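Local structure of globin (Geobacter sulfurreducens, 2W31) at residues R12-D15 with E16-E19. The protein binds heme b, its iron held by two axial histidines, as the globin domain of a longer globin-coupled sensor, and is probably able to bind oxygen. Numbering follows the deposited sequence.
Sequences RFTD and EDAE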
loop_
_atom_site.group_PDB
_atom_site.type_symbol
_atom_site.label_atom_id
_atom_site.label_comp_id
_atom_site.label_asym_id
_atom_site.label_seq_id
_atom_site.Cartn_x
_atom_site.Cartn_y
_atom_site.Cartn_z
ATOM N N ARG A 12 7.012 -12.750 1.105
ATOM C CA ARG A 12 7.717 -13.317 2.257
ATOM C C ARG A 12 6.860 -13.257 3.536
ATOM O O ARG A 12 7.305 -12.872 4.614
ATOM C CB ARG A 12 9.083 -12.647 2.450
ATOM C CG ARG A 12 9.995 -12.907 1.250
ATOM C CD ARG A 12 11.390 -12.317 1.422
ATOM N NE ARG A 12 12.130 -12.397 0.165
ATOM C CZ ARG A 12 13.333 -11.869 -0.004
ATOM N NH1 ARG A 12 13.917 -11.226 1.009
ATOM N NH2 ARG A 12 13.937 -11.982 -1.185
ATOM N N PHE A 13 5.604 -13.646 3.386
ATOM C CA PHE A 13 4.665 -13.731 4.514
ATOM C C PHE A 13 4.771 -15.150 5.052
ATOM O O PHE A 13 4.502 -16.115 4.328
ATOM C CB PHE A 13 3.260 -13.445 4.002
ATOM C CG PHE A 13 2.194 -13.431 5.107
ATOM C CD1 PHE A 13 1.736 -12.233 5.638
ATOM C CD2 PHE A 13 1.651 -14.636 5.602
ATOM C CE1 PHE A 13 0.747 -12.206 6.636
ATOM C CE2 PHE A 13 0.647 -14.603 6.617
ATOM C CZ PHE A 13 0.204 -13.387 7.125
ATOM N N THR A 14 5.125 -15.270 6.320
ATOM C CA THR A 14 5.343 -16.599 6.927
ATOM C C THR A 14 4.482 -16.841 8.143
ATOM O O THR A 14 3.740 -15.954 8.574
ATOM C CB THR A 14 6.765 -16.729 7.432
ATOM O OG1 THR A 14 7.001 -15.789 8.489
ATOM C CG2 THR A 14 7.766 -16.502 6.285
ATOM N N ASP A 15 4.608 -18.045 8.735
ATOM C CA ASP A 15 3.864 -18.309 9.966
ATOM C C ASP A 15 4.187 -17.307 11.081
ATOM O O ASP A 15 3.309 -16.997 11.894
ATOM C CB ASP A 15 4.115 -19.726 10.464
ATOM C CG ASP A 15 3.602 -20.780 9.486
ATOM O OD1 ASP A 15 2.499 -20.573 8.919
ATOM O OD2 ASP A 15 4.284 -21.823 9.292
ATOM N N GLU A 16 5.414 -16.780 11.107
ATOM C CA GLU A 16 5.725 -15.735 12.069
ATOM C C GLU A 16 4.848 -14.498 11.863
ATOM O O GLU A 16 4.402 -13.903 12.831
ATOM C CB GLU A 16 7.183 -15.275 12.036
ATOM C CG GLU A 16 7.602 -14.744 13.434
ATOM C CD GLU A 16 8.653 -13.615 13.489
ATOM O OE1 GLU A 16 9.403 -13.379 12.508
ATOM O OE2 GLU A 16 8.726 -12.959 14.560
ATOM N N ASP A 17 4.639 -14.089 10.606
ATOM C CA ASP A 17 3.761 -12.957 10.365
ATOM C C ASP A 17 2.328 -13.278 10.826
ATOM O O ASP A 17 1.654 -12.445 11.397
ATOM C CB ASP A 17 3.731 -12.585 8.894
ATOM C CG ASP A 17 5.063 -12.079 8.401
ATOM O OD1 ASP A 17 5.461 -10.975 8.803
ATOM O OD2 ASP A 17 5.695 -12.777 7.586
ATOM N N ALA A 18 1.851 -14.486 10.536
ATOM C CA ALA A 18 0.477 -14.855 10.969
ATOM C C ALA A 18 0.364 -14.806 12.486
ATOM O O ALA A 18 -0.636 -14.308 13.017
ATOM C CB ALA A 18 0.064 -16.239 10.436
ATOM N N GLU A 19 1.392 -15.318 13.186
ATOM C CA GLU A 19 1.405 -15.262 14.666
ATOM C C GLU A 19 1.393 -13.821 15.190
ATOM O O GLU A 19 0.671 -13.486 16.144
ATOM C CB GLU A 19 2.599 -16.057 15.204
ATOM C CG GLU A 19 2.401 -17.575 15.038
ATOM C CD GLU A 19 3.693 -18.400 15.084
ATOM O OE1 GLU A 19 4.713 -17.919 15.628
ATOM O OE2 GLU A 19 3.679 -19.546 14.550
HETATM O O HOH W 1 8.385 -13.168 8.095
#
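Asp-17 reaches back from the first turn of helix 15-23, over the Phe-13 ring and on to the N-H of Thr-14. CB sits over one face of the Phe-13 ring, a CH-pi contact 3.9 Å from Asp-17 CB to the ring centroid and only 15° off the normal, displaced toward the CD1 and CE1 rim. The same Asp-17 CB lies 3.4 Å from Thr-14 O. CG stands anti to its own carbonyl carbon (chi1 -66°), which turns the carboxylate back toward the start of the helix. There OD2 uses its anti lone pair to take the N-H of Thr-14 in a nearly straight bond, Thr-14 N to Asp-17 OD2 2.9 Å. A water donates to Asp-17 OD2 at 2.8 Å and also bonds Thr-14 OG1 at 3.0 Å, bridging the two side chains. Lys-137 of helix 125-151 makes a salt bridge to Asp-17 OD2, which probably steadies this buried carboxylate, and also hydrogen-bonds Arg-12 O.

The Phe-13 ring lies 28° from the carboxylate plane, and Phe-13 CE2 reaches Ala-18 CB at 4.2 Å. With an alanine here in place of the ring, Asp-17 CB and Ala-18 CB would probably lose their aromatic partner, opening a gap beside the first turn and against Lys-137. Along the backbone, Ala-18 N donates to Thr-14 O (3.1 Å) and Glu-19 N to Asp-15 O (2.9 Å), i to i+4 bonds of the first turn.

Just before this, Arg-12 ends helix 4-11 with positive phi in a Schellman motif. With Thr-14 as N-cap, the bond from its N-H to the side chain three residues on is the backbone-to-side-chain half of a capping box, here at the turn between helices 4-11 and 15-23 of this protoglobin domain, away from the heme.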